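Local coordinates for chitin elicitor-binding protein (Oryza sativa subsp. japonica, PDB 5JCD) that binds fungal chitin oligosaccharides at the rice cell surface through its LysM-containing ectodomain and helps relay the elicitor signal that switches on defence responses, at residues Pro83-Gln88 with Arg98-Ala103; Ala159-Tyr164 with Ser169-Arg174; Asn29-Phe34 with Pro40-Ala45; Ser15-Thr20 with Ile130-Ser135. One frame throughout, in Å; residues are numbered along the deposited sequence.

Contact 1. Residues Pro83-Gln88 with Arg98-Ala103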
loop_
_atom_site.group_PDB
_atom_site.type_symbol
_atom_site.label_atom_id
_atom_site.label_comp_id
_atom_site.label_asym_id
_atom_site.label_seq_id
_atom_site.Cartn_x
_atom_site.Cartn_y
_atom_site.Cartn_z
ATOM N N PRO A 83 1.952 -8.876 -2.784
ATOM C CA PRO A 83 1.130 -10.076 -2.685
ATOM C C PRO A 83 0.789 -10.671 -4.054
ATOM O O PRO A 83 0.963 -10.015 -5.079
ATOM C CB PRO A 83 -0.137 -9.561 -2.013
ATOM C CG PRO A 83 -0.239 -8.173 -2.452
ATOM C CD PRO A 83 1.151 -7.657 -2.575
ATOM N N ILE A 84 0.313 -11.911 -4.051
ATOM C CA ILE A 84 -0.094 -12.602 -5.276
ATOM C C ILE A 84 -1.610 -12.652 -5.375
ATOM O O ILE A 84 -2.284 -13.032 -4.416
ATOM C CB ILE A 84 0.466 -14.033 -5.287
ATOM C CG1 ILE A 84 1.923 -13.992 -5.728
ATOM C CG2 ILE A 84 -0.332 -14.942 -6.216
ATOM C CD1 ILE A 84 2.088 -13.246 -7.001
ATOM N N TYR A 85 -2.153 -12.259 -6.525
ATOM C CA TYR A 85 -3.603 -12.319 -6.700
ATOM C C TYR A 85 -4.022 -13.292 -7.802
ATOM O O TYR A 85 -3.550 -13.212 -8.946
ATOM C CB TYR A 85 -4.189 -10.931 -6.977
ATOM C CG TYR A 85 -5.692 -10.946 -7.041
ATOM C CD1 TYR A 85 -6.457 -10.802 -5.891
ATOM C CD2 TYR A 85 -6.353 -11.143 -8.252
ATOM C CE1 TYR A 85 -7.843 -10.833 -5.950
ATOM C CE2 TYR A 85 -7.726 -11.172 -8.324
ATOM C CZ TYR A 85 -8.475 -11.018 -7.179
ATOM O OH TYR A 85 -9.853 -11.048 -7.275
ATOM N N VAL A 86 -4.923 -14.204 -7.450
ATOM C CA VAL A 86 -5.487 -15.149 -8.418
ATOM C C VAL A 86 -6.777 -14.631 -9.073
ATOM O O VAL A 86 -7.792 -14.416 -8.412
ATOM C CB VAL A 86 -5.701 -16.534 -7.768
ATOM C CG1 VAL A 86 -4.365 -17.160 -7.440
ATOM C CG2 VAL A 86 -6.518 -16.409 -6.486
ATOM N N VAL A 87 -6.717 -14.427 -10.381
ATOM C CA VAL A 87 -7.833 -13.899 -11.155
ATOM C C VAL A 87 -9.091 -14.757 -11.032
ATOM O O VAL A 87 -9.026 -15.985 -11.090
ATOM C CB VAL A 87 -7.480 -13.802 -12.638
ATOM C CG1 VAL A 87 -8.654 -13.240 -13.428
ATOM C CG2 VAL A 87 -6.254 -12.962 -12.822
ATOM N N GLN A 88 -10.222 -14.102 -10.809
ATOM C CA GLN A 88 -11.490 -14.795 -10.659
ATOM C C GLN A 88 -12.362 -14.773 -11.917
ATOM O O GLN A 88 -12.108 -13.980 -12.829
ATOM C CB GLN A 88 -12.214 -14.243 -9.437
ATOM C CG GLN A 88 -11.340 -14.307 -8.215
ATOM C CD GLN A 88 -11.062 -15.740 -7.771
ATOM O OE1 GLN A 88 -10.518 -16.550 -8.529
ATOM N NE2 GLN A 88 -11.426 -16.054 -6.531
ATOM N N ARG A 98 -9.055 -1.447 -7.996
ATOM C CA ARG A 98 -9.893 -0.512 -7.247
ATOM C C ARG A 98 -10.700 -1.114 -6.102
ATOM O O ARG A 98 -10.859 -0.489 -5.061
ATOM C CB ARG A 98 -10.839 0.218 -8.191
ATOM C CG ARG A 98 -10.132 1.033 -9.233
ATOM C CD ARG A 98 -11.099 1.900 -10.007
ATOM N NE ARG A 98 -10.502 3.206 -10.240
ATOM C CZ ARG A 98 -9.707 3.466 -11.263
ATOM N NH1 ARG A 98 -9.442 2.504 -12.133
ATOM N NH2 ARG A 98 -9.179 4.676 -11.418
ATOM N N ASN A 99 -11.253 -2.298 -6.327
ATOM C CA ASN A 99 -12.162 -2.934 -5.382
ATOM C C ASN A 99 -11.484 -3.911 -4.436
ATOM O O ASN A 99 -12.063 -4.290 -3.417
ATOM C CB ASN A 99 -13.318 -3.619 -6.117
ATOM C CG ASN A 99 -14.021 -2.679 -7.080
ATOM O OD1 ASN A 99 -14.152 -1.496 -6.809
ATOM N ND2 ASN A 99 -14.422 -3.197 -8.238
ATOM N N VAL A 100 -10.292 -4.377 -4.798
ATOM C CA VAL A 100 -9.531 -5.230 -3.881
ATOM C C VAL A 100 -8.355 -4.498 -3.194
ATOM O O VAL A 100 -8.130 -4.649 -1.993
ATOM C CB VAL A 100 -9.032 -6.498 -4.579
ATOM C CG1 VAL A 100 -8.447 -7.472 -3.556
ATOM C CG2 VAL A 100 -10.182 -7.149 -5.320
ATOM N N PHE A 101 -7.630 -3.687 -3.955
ATOM C CA PHE A 101 -6.429 -3.046 -3.447
ATOM C C PHE A 101 -6.520 -1.520 -3.335
ATOM O O PHE A 101 -5.509 -0.800 -3.490
ATOM C CB PHE A 101 -5.230 -3.495 -4.271
ATOM C CG PHE A 101 -5.013 -4.970 -4.211
ATOM C CD1 PHE A 101 -4.467 -5.554 -3.080
ATOM C CD2 PHE A 101 -5.408 -5.789 -5.266
ATOM C CE1 PHE A 101 -4.287 -6.917 -2.998
ATOM C CE2 PHE A 101 -5.234 -7.164 -5.202
ATOM C CZ PHE A 101 -4.669 -7.733 -4.069
ATOM N N ASN A 102 -7.739 -1.034 -3.085
ATOM C CA ASN A 102 -7.935 0.344 -2.678
ATOM C C ASN A 102 -7.452 1.337 -3.732
ATOM O O ASN A 102 -7.221 2.500 -3.425
ATOM C CB ASN A 102 -7.145 0.622 -1.370
ATOM C CG ASN A 102 -7.690 -0.109 -0.150
ATOM O OD1 ASN A 102 -7.132 0.014 0.942
ATOM N ND2 ASN A 102 -8.781 -0.842 -0.311
ATOM N N ALA A 103 -7.302 0.880 -4.968
ATOM C CA ALA A 103 -6.646 1.679 -6.008
ATOM C C ALA A 103 -5.241 2.162 -5.603
ATOM O O ALA A 103 -4.780 3.196 -6.091
ATOM C CB ALA A 103 -7.525 2.869 -6.436
#

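Contact 2. Residues Ala159-Tyr164 with Ser169-Arg174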
loop_
_atom_site.group_PDB
_atom_site.type_symbol
_atom_site.label_atom_id
_atom_site.label_comp_id
_atom_site.label_asym_id
_atom_site.label_seq_id
_atom_site.Cartn_x
_atom_site.Cartn_y
_atom_site.Cartn_z
ATOM N N ALA A 159 -3.943 17.968 8.790
ATOM C CA ALA A 159 -4.344 16.970 9.774
ATOM C C ALA A 159 -3.730 15.603 9.477
ATOM O O ALA A 159 -3.425 14.849 10.393
ATOM C CB ALA A 159 -5.830 16.872 9.854
ATOM N N ILE A 160 -3.555 15.285 8.197
ATOM C CA ILE A 160 -2.953 14.014 7.833
ATOM C C ILE A 160 -1.490 13.985 8.280
ATOM O O ILE A 160 -1.048 13.033 8.895
ATOM C CB ILE A 160 -3.071 13.751 6.313
ATOM C CG1 ILE A 160 -4.531 13.458 5.919
ATOM C CG2 ILE A 160 -2.176 12.602 5.895
ATOM C CD1 ILE A 160 -4.771 13.519 4.414
ATOM N N ALA A 161 -0.746 15.036 7.963
ATOM C CA ALA A 161 0.644 15.129 8.372
ATOM C C ALA A 161 0.771 15.024 9.881
ATOM O O ALA A 161 1.594 14.262 10.378
ATOM C CB ALA A 161 1.256 16.429 7.882
ATOM N N ALA A 162 -0.071 15.759 10.602
ATOM C CA ALA A 162 0.025 15.792 12.059
ATOM C C ALA A 162 -0.267 14.436 12.647
ATOM O O ALA A 162 0.450 13.982 13.531
ATOM C CB ALA A 162 -0.909 16.844 12.662
ATOM N N LYS A 163 -1.314 13.785 12.157
ATOM C CA LYS A 163 -1.641 12.454 12.653
ATOM C C LYS A 163 -0.442 11.482 12.501
ATOM O O LYS A 163 -0.291 10.551 13.281
ATOM C CB LYS A 163 -2.911 11.869 11.994
ATOM C CG LYS A 163 -3.033 10.392 12.362
ATOM C CD LYS A 163 -4.378 9.726 12.255
ATOM C CE LYS A 163 -4.286 8.415 13.067
ATOM N NZ LYS A 163 -5.553 7.654 13.209
ATOM N N TYR A 164 0.410 11.691 11.503
ATOM C CA TYR A 164 1.529 10.775 11.309
ATOM C C TYR A 164 2.857 11.342 11.784
ATOM O O TYR A 164 3.922 10.838 11.411
ATOM C CB TYR A 164 1.595 10.252 9.861
ATOM C CG TYR A 164 0.432 9.319 9.606
ATOM C CD1 TYR A 164 0.345 8.102 10.283
ATOM C CD2 TYR A 164 -0.601 9.663 8.727
ATOM C CE1 TYR A 164 -0.736 7.255 10.091
ATOM C CE2 TYR A 164 -1.685 8.808 8.517
ATOM C CZ TYR A 164 -1.743 7.616 9.200
ATOM O OH TYR A 164 -2.812 6.784 9.013
ATOM N N SER A 169 4.793 20.327 5.171
ATOM C CA SER A 169 5.593 20.572 3.960
ATOM C C SER A 169 6.339 19.325 3.510
ATOM O O SER A 169 6.533 19.103 2.304
ATOM C CB SER A 169 6.540 21.773 4.112
ATOM O OG SER A 169 7.344 21.648 5.257
ATOM N N THR A 170 6.810 18.544 4.479
ATOM C CA THR A 170 7.364 17.225 4.177
ATOM C C THR A 170 6.332 16.383 3.406
ATOM O O THR A 170 6.635 15.772 2.380
ATOM C CB THR A 170 7.787 16.474 5.460
ATOM O OG1 THR A 170 8.953 17.088 6.029
ATOM C CG2 THR A 170 8.104 15.044 5.148
ATOM N N LEU A 171 5.102 16.365 3.902
ATOM C CA LEU A 171 4.061 15.597 3.238
ATOM C C LEU A 171 3.870 16.162 1.835
ATOM O O LEU A 171 3.803 15.410 0.872
ATOM C CB LEU A 171 2.753 15.630 4.033
ATOM C CG LEU A 171 1.646 14.669 3.566
ATOM C CD1 LEU A 171 2.147 13.241 3.710
ATOM C CD2 LEU A 171 0.358 14.858 4.381
ATOM N N LEU A 172 3.848 17.491 1.729
ATOM C CA LEU A 172 3.618 18.190 0.458
ATOM C C LEU A 172 4.743 18.060 -0.558
ATOM O O LEU A 172 4.482 17.849 -1.740
ATOM C CB LEU A 172 3.333 19.673 0.713
ATOM C CG LEU A 172 2.011 19.872 1.459
ATOM C CD1 LEU A 172 1.782 21.313 1.946
ATOM C CD2 LEU A 172 0.848 19.338 0.638
ATOM N N THR A 173 5.994 18.148 -0.115
ATOM C CA THR A 173 7.102 18.025 -1.069
ATOM C C THR A 173 7.287 16.576 -1.502
ATOM O O THR A 173 7.578 16.289 -2.656
ATOM C CB THR A 173 8.434 18.563 -0.505
ATOM O OG1 THR A 173 8.847 17.755 0.600
ATOM C CG2 THR A 173 8.277 20.009 -0.055
ATOM N N ARG A 174 7.176 15.666 -0.546
ATOM C CA ARG A 174 7.298 14.251 -0.842
ATOM C C ARG A 174 6.247 13.849 -1.877
ATOM O O ARG A 174 6.500 13.035 -2.755
ATOM C CB ARG A 174 7.140 13.423 0.442
ATOM C CG ARG A 174 7.305 11.929 0.250
ATOM C CD ARG A 174 8.721 11.598 -0.150
ATOM N NE ARG A 174 8.826 10.283 -0.760
ATOM C CZ ARG A 174 9.949 9.781 -1.255
ATOM N NH1 ARG A 174 11.073 10.484 -1.205
ATOM N NH2 ARG A 174 9.949 8.568 -1.793
#

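Contact 3. Residues Asn29-Phe34 with Pro40-Ala45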
loop_
_atom_site.group_PDB
_atom_site.type_symbol
_atom_site.label_atom_id
_atom_site.label_comp_id
_atom_site.label_asym_id
_atom_site.label_seq_id
_atom_site.Cartn_x
_atom_site.Cartn_y
_atom_site.Cartn_z
ATOM N N ASN A 29 -7.198 -13.892 7.700
ATOM C CA ASN A 29 -7.462 -13.795 6.265
ATOM C C ASN A 29 -6.591 -12.781 5.530
ATOM O O ASN A 29 -6.185 -12.995 4.381
ATOM C CB ASN A 29 -8.918 -13.455 6.009
ATOM C CG ASN A 29 -9.804 -14.642 6.120
ATOM O OD1 ASN A 29 -10.805 -14.622 6.830
ATOM N ND2 ASN A 29 -9.443 -15.705 5.422
ATOM N N LEU A 30 -6.341 -11.660 6.192
ATOM C CA LEU A 30 -5.497 -10.617 5.637
ATOM C C LEU A 30 -4.089 -11.173 5.476
ATOM O O LEU A 30 -3.463 -11.010 4.430
ATOM C CB LEU A 30 -5.523 -9.380 6.555
ATOM C CG LEU A 30 -6.823 -8.577 6.489
ATOM C CD1 LEU A 30 -6.876 -7.433 7.506
ATOM C CD2 LEU A 30 -6.946 -8.028 5.094
ATOM N N VAL A 31 -3.614 -11.864 6.508
ATOM C CA VAL A 31 -2.311 -12.524 6.456
ATOM C C VAL A 31 -2.241 -13.432 5.244
ATOM O O VAL A 31 -1.219 -13.489 4.562
ATOM C CB VAL A 31 -2.027 -13.347 7.720
ATOM C CG1 VAL A 31 -0.761 -14.184 7.541
ATOM C CG2 VAL A 31 -1.920 -12.441 8.928
ATOM N N ALA A 32 -3.342 -14.139 4.993
ATOM C CA ALA A 32 -3.449 -15.035 3.848
ATOM C C ALA A 32 -3.545 -14.325 2.488
ATOM O O ALA A 32 -2.806 -14.662 1.563
ATOM C CB ALA A 32 -4.635 -15.983 4.033
ATOM N N ARG A 33 -4.435 -13.346 2.361
ATOM C CA ARG A 33 -4.598 -12.647 1.085
ATOM C C ARG A 33 -3.301 -11.931 0.711
ATOM O O ARG A 33 -2.899 -11.885 -0.449
ATOM C CB ARG A 33 -5.734 -11.612 1.162
ATOM C CG ARG A 33 -5.838 -10.641 -0.050
ATOM C CD ARG A 33 -6.957 -9.597 0.155
ATOM N NE ARG A 33 -8.071 -10.191 0.885
ATOM C CZ ARG A 33 -9.031 -9.510 1.497
ATOM N NH1 ARG A 33 -9.039 -8.181 1.483
ATOM N NH2 ARG A 33 -9.983 -10.170 2.143
ATOM N N PHE A 34 -2.638 -11.386 1.715
ATOM C CA PHE A 34 -1.459 -10.591 1.456
ATOM C C PHE A 34 -0.187 -11.423 1.452
ATOM O O PHE A 34 0.581 -11.361 0.487
ATOM C CB PHE A 34 -1.410 -9.376 2.401
ATOM C CG PHE A 34 -2.307 -8.260 1.956
ATOM C CD1 PHE A 34 -1.841 -7.284 1.080
ATOM C CD2 PHE A 34 -3.635 -8.216 2.356
ATOM C CE1 PHE A 34 -2.678 -6.258 0.635
ATOM C CE2 PHE A 34 -4.485 -7.202 1.900
ATOM C CZ PHE A 34 -4.003 -6.225 1.034
ATOM N N PRO A 40 1.940 -12.348 13.767
ATOM C CA PRO A 40 2.299 -11.465 14.890
ATOM C C PRO A 40 2.793 -10.077 14.460
ATOM O O PRO A 40 2.572 -9.096 15.166
ATOM C CB PRO A 40 3.420 -12.222 15.622
ATOM C CG PRO A 40 3.647 -13.456 14.892
ATOM C CD PRO A 40 2.676 -13.625 13.792
ATOM N N ASP A 41 3.447 -9.984 13.311
ATOM C CA ASP A 41 3.858 -8.677 12.828
ATOM C C ASP A 41 2.642 -7.841 12.404
ATOM O O ASP A 41 2.619 -6.636 12.618
ATOM C CB ASP A 41 4.882 -8.796 11.697
ATOM C CG ASP A 41 6.245 -9.290 12.188
ATOM O OD1 ASP A 41 6.528 -9.215 13.409
ATOM O OD2 ASP A 41 7.035 -9.772 11.351
ATOM N N LEU A 42 1.633 -8.482 11.818
ATOM C CA LEU A 42 0.421 -7.753 11.436
ATOM C C LEU A 42 -0.252 -7.176 12.680
ATOM O O LEU A 42 -0.638 -6.013 12.695
ATOM C CB LEU A 42 -0.550 -8.643 10.629
ATOM C CG LEU A 42 -1.795 -7.953 10.042
ATOM C CD1 LEU A 42 -1.395 -6.709 9.226
ATOM C CD2 LEU A 42 -2.637 -8.901 9.149
ATOM N N LEU A 43 -0.359 -7.991 13.728
ATOM C CA LEU A 43 -0.959 -7.579 14.998
ATOM C C LEU A 43 -0.222 -6.420 15.654
ATOM O O LEU A 43 -0.839 -5.459 16.140
ATOM C CB LEU A 43 -1.021 -8.776 15.952
ATOM C CG LEU A 43 -1.850 -9.965 15.432
ATOM C CD1 LEU A 43 -1.706 -11.195 16.323
ATOM C CD2 LEU A 43 -3.313 -9.601 15.273
ATOM N N GLY A 44 1.103 -6.508 15.670
ATOM C CA GLY A 44 1.928 -5.453 16.229
ATOM C C GLY A 44 1.828 -4.144 15.455
ATOM O O GLY A 44 1.852 -3.059 16.035
ATOM N N ALA A 45 1.787 -4.245 14.131
ATOM C CA ALA A 45 1.603 -3.068 13.284
ATOM C C ALA A 45 0.276 -2.360 13.568
ATOM O O ALA A 45 0.122 -1.179 13.292
ATOM C CB ALA A 45 1.691 -3.450 11.826
#

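Contact 4. Residues Ser15-Thr20 with Ile130-Ser135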
loop_
_atom_site.group_PDB
_atom_site.type_symbol
_atom_site.label_atom_id
_atom_site.label_comp_id
_atom_site.label_asym_id
_atom_site.label_seq_id
_atom_site.Cartn_x
_atom_site.Cartn_y
_atom_site.Cartn_z
ATOM N N SER A 15 7.967 -1.498 4.460
ATOM C CA SER A 15 6.967 -0.461 4.169
ATOM C C SER A 15 5.597 -0.949 4.596
ATOM O O SER A 15 5.465 -2.049 5.144
ATOM C CB SER A 15 6.904 -0.163 2.674
ATOM O OG SER A 15 8.082 0.430 2.184
ATOM N N ALA A 16 4.575 -0.140 4.330
ATOM C CA ALA A 16 3.194 -0.527 4.627
ATOM C C ALA A 16 2.162 0.166 3.738
ATOM O O ALA A 16 2.436 1.224 3.178
ATOM C CB ALA A 16 2.863 -0.240 6.119
ATOM N N ILE A 17 0.975 -0.428 3.631
ATOM C CA ILE A 17 -0.206 0.304 3.176
ATOM C C ILE A 17 -1.183 0.383 4.331
ATOM O O ILE A 17 -1.277 -0.540 5.133
ATOM C CB ILE A 17 -0.933 -0.370 1.961
ATOM C CG1 ILE A 17 -1.375 -1.806 2.322
ATOM C CG2 ILE A 17 -0.058 -0.340 0.706
ATOM C CD1 ILE A 17 -2.199 -2.571 1.212
ATOM N N LEU A 18 -1.929 1.476 4.416
ATOM C CA LEU A 18 -3.048 1.502 5.348
ATOM C C LEU A 18 -4.238 0.939 4.565
ATOM O O LEU A 18 -4.801 1.601 3.685
ATOM C CB LEU A 18 -3.318 2.917 5.862
ATOM C CG LEU A 18 -4.446 3.009 6.885
ATOM C CD1 LEU A 18 -4.073 2.255 8.183
ATOM C CD2 LEU A 18 -4.864 4.450 7.179
ATOM N N TYR A 19 -4.592 -0.308 4.845
ATOM C CA TYR A 19 -5.584 -1.008 4.025
ATOM C C TYR A 19 -6.993 -0.788 4.527
ATOM O O TYR A 19 -7.264 -0.955 5.714
ATOM C CB TYR A 19 -5.273 -2.512 3.992
ATOM C CG TYR A 19 -6.181 -3.332 3.104
ATOM C CD1 TYR A 19 -6.216 -3.112 1.729
ATOM C CD2 TYR A 19 -6.958 -4.365 3.625
ATOM C CE1 TYR A 19 -7.011 -3.870 0.897
ATOM C CE2 TYR A 19 -7.765 -5.132 2.793
ATOM C CZ TYR A 19 -7.782 -4.871 1.429
ATOM O OH TYR A 19 -8.567 -5.597 0.579
ATOM N N THR A 20 -7.892 -0.416 3.611
ATOM C CA THR A 20 -9.309 -0.299 3.936
ATOM C C THR A 20 -9.960 -1.587 3.511
ATOM O O THR A 20 -9.985 -1.912 2.320
ATOM C CB THR A 20 -9.995 0.875 3.213
ATOM O OG1 THR A 20 -9.383 2.112 3.607
ATOM C CG2 THR A 20 -11.490 0.909 3.561
ATOM N N ILE A 130 0.831 -8.129 -7.467
ATOM C CA ILE A 130 0.328 -6.782 -7.233
ATOM C C ILE A 130 1.453 -5.902 -6.648
ATOM O O ILE A 130 1.872 -6.096 -5.511
ATOM C CB ILE A 130 -0.872 -6.816 -6.258
ATOM C CG1 ILE A 130 -1.934 -7.820 -6.729
ATOM C CG2 ILE A 130 -1.458 -5.430 -6.057
ATOM C CD1 ILE A 130 -2.525 -7.525 -8.111
ATOM N N PRO A 131 1.941 -4.925 -7.423
ATOM C CA PRO A 131 3.041 -4.077 -6.952
ATOM C C PRO A 131 2.585 -2.914 -6.062
ATOM O O PRO A 131 2.566 -1.778 -6.522
ATOM C CB PRO A 131 3.599 -3.504 -8.251
ATOM C CG PRO A 131 2.370 -3.377 -9.132
ATOM C CD PRO A 131 1.495 -4.557 -8.776
ATOM N N LEU A 132 2.244 -3.182 -4.808
ATOM C CA LEU A 132 1.923 -2.101 -3.863
ATOM C C LEU A 132 3.034 -1.050 -3.808
ATOM O O LEU A 132 4.237 -1.376 -3.797
ATOM C CB LEU A 132 1.682 -2.677 -2.470
ATOM C CG LEU A 132 0.632 -3.790 -2.441
ATOM C CD1 LEU A 132 0.590 -4.446 -1.092
ATOM C CD2 LEU A 132 -0.742 -3.199 -2.777
ATOM N N PRO A 133 2.639 0.222 -3.790
ATOM C CA PRO A 133 3.625 1.301 -3.845
ATOM C C PRO A 133 4.404 1.481 -2.531
ATOM O O PRO A 133 3.852 1.428 -1.425
ATOM C CB PRO A 133 2.766 2.528 -4.148
ATOM C CG PRO A 133 1.460 2.216 -3.500
ATOM C CD PRO A 133 1.273 0.728 -3.572
ATOM N N CYS A 134 5.700 1.709 -2.673
ATOM C CA CYS A 134 6.565 1.852 -1.523
ATOM C C CYS A 134 7.844 2.537 -1.940
ATOM O O CYS A 134 8.036 2.861 -3.106
ATOM C CB CYS A 134 6.885 0.479 -0.896
ATOM S SG CYS A 134 7.723 -0.723 -1.990
ATOM N N SER A 135 8.710 2.761 -0.960
ATOM C CA SER A 135 10.021 3.325 -1.208
ATOM C C SER A 135 10.907 2.999 -0.033
ATOM O O SER A 135 10.417 2.685 1.065
ATOM C CB SER A 135 9.945 4.841 -1.372
ATOM O OG SER A 135 11.231 5.393 -1.616
HETATM O O HOH W 1 9.599 1.958 4.043
#

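Contact 1. Residues Pro83-Gln88 with Arg98-Ala103
Two aromatic rings, those of Tyr85 and Phe101, carry most of this contact, and they meet steeply tilted. The pair is oblique, with the planes at 82° and the centroids 5.9 Å apart. Tyr85 CD1 lies near the plane of the Phe101 ring, at its edge, 3.9 Å from Phe101 CE2. The tyrosine ring reaches there because its CG swings opposite the backbone N (chi1 -175°), carrying the ring off the strand toward Val100 and Phe101.

Aliphatic contacts flank the rings. Val100 CG1 comes within 4.2 Å of Tyr85 CE1 and also sits 3.6 Å above the Phe101 plane, offset toward the rim, so one methyl serves both aromatics. Pro83, which follows a cis peptide bond, sets its CG 4.3 Å from Phe101 CE1. Strand 84-86 and helix 93-100 are the first two elements of the beta-alpha-alpha-beta LysM 1 domain. The contact brings the last part of that helix and Phe101 against strand 84-86, which pairs with strand 127-129, Tyr85 bonding through its backbone to Leu128.

No hydrogen bond crosses between the segments. Tyr85 OH instead bonds to Asp91 OD2, which also receives the backbone N-H of Gln88; by similarity Asp91 belongs to a chitin-binding site. On the helix side, Val100 O accepts a hydrogen bond from Tyr19 OH.

Contact 2. Residues Ala159-Tyr164 with Ser169-Arg174
Leu171 reaches its neighbours across the helix pair through two torsions: chi1 of -170° sends CG out on the far side from the backbone N, and chi2 of 62° then turns CD2 toward helix 157-163. Ile160 answers with CG2, its own branch lying opposite the backbone N, and the two methyls, Ile160 CG2 and Leu171 CD2, touch at 3.7 Å with the side chains crossing at about a right angle. The same CD2 of Leu171 rests 3.9 Å from Ala161 CB, and it also nears Ala161 N. Having only a methyl at Ala161 lets the backbones approach closely, with 6.2 Å between Ala161 CA and Leu171 CA.

These are the two consecutive helices of the LysM 2 domain. Beneath them lie strands 145-150 and 188-193, with Ile160 on Tyr149 and Leu171 on Val191. Ile160 also lies about 4 Å, side chain to side chain, from the chitin-binding Leu183, and a bound N-acetylglucosamine touches Ala159.

All three touching residues are buried and apolar. With no hydrogen bond between the segments, the fit depends on methyl shape and burial, while the backbone polar groups are served largely by bonds within each helix, such as Lys163 N to Ala159 O.

Contact 3. Residues Asn29-Phe34 with Pro40-Ala45
Val31 and Leu42 mark the closest backbone approach of two short helices, with 7.4 Å between Val31 CA and Leu42 CA. Both segments are helical throughout or nearly so, and each keeps its own i to i+4 bonds, among them Phe34 N to Leu30 O at 2.9 Å and Gly44 N to Pro40 O at 3.0 Å. A short connection joins the helices, the second sets off steeply across the first, and no hydrogen bond passes between the two segments.

One leucine methyl does nearly all the touching. Leu42 CD2 packs 3.6 Å from Val31 CG2 and 3.9 Å from Leu30 CB, lodging between the tip of the valine and the root of the leucine side chain. Leu42 attains this by extending CG opposite its backbone N (chi1 -174°), whereas the Val31 branch that receives it is the one beside the backbone N. These two side chains run alongside each other, pointing opposite ways, instead of meeting head on. Leu30 has a further task within its own helix: its CD2 lies 4.2 Å above the guanidinium plane of Arg33, toward the rim of that group.

Around this pair, Leu30 lies on Tyr19 of strand 12-20 and Val64 of strand 63-72, and Leu42 on Pro67 of the latter strand and Tyr27 of the first helix. Leu42 O also accepts a hydrogen bond from Asn46 ND2. The antiparallel strands 25-26 and 57-58, preceding and following the two consecutive helices, give a beta-alpha-alpha-beta order, consistent with the plan that LysM domains follow.

Contact 4. Residues Ser15-Thr20 with Ile130-Ser135
Ser15 meets Cys134 at the tightest point of the contact, where Ser15 OG lies 3.3 Å from Cys134 CB and Ser15 CB lies 3.6 Å from the same carbon. Cys134 turns its SG into the cramped place between backbone N and carbonyl carbon (chi1 60°), and that sulfur is bonded to Cys70 SG. The disulfide partner Cys70 also touches Ser15, so the serine is packed against both halves of the bridge.

A water provides a polar link. It bonds to Ser15 OG at 2.8 Å and donates to Ser135 O at 3.2 Å, joining the two segments. Ser135 OG is occupied otherwise, being bonded to Thr4 O and Asp137 N.

Further along, the chemistry turns apolar. Ile17 CD1 and Leu132 CD1 come together at 4.1 Å, the two side chains crossing at about a right angle. The backbones diverge in this direction, from 6.2 Å between Ser15 CA and Cys134 CA to 7.7 Å between Ile17 CA and Leu132 CA. An inverse gamma turn centred on Pro131 leads into Leu132.

The centre of the contact lies about 2 Å from the centre of the chain. Strand 12-20 runs between strands 63-72 and 145-150, taking backbone bonds from Ser15 to Phe68 and from Ala16 to His146, while strand 133-134 pairs with strand 76-79. Phe34 packs on both Ile17 and Leu132 where the sheet meets helix 27-34.

Contact 4 lies nearest the middle of the chain and is buried; it alone relies on a water and borders a disulfide. Contacts 2 and 3 are buried too, farther from the centre, and repeat one solution: consecutive helices joined through a leucine CD2, with the leucine carbonyl taken by an asparagine side chain four residues on. Contact 1, partly buried, adds an oblique pair of rings to methyl packing. Contacts 1 and 3 nest within the loop that contact 4 closes; contact 1 touches it through Val100 O with Tyr19 OH, contact 3 through Phe34 on Ile17, and Phe34 packs on Pro83 and Phe101. Contact 2, across the centre from contact 1, meets contact 4 through Arg174 and Tyr164.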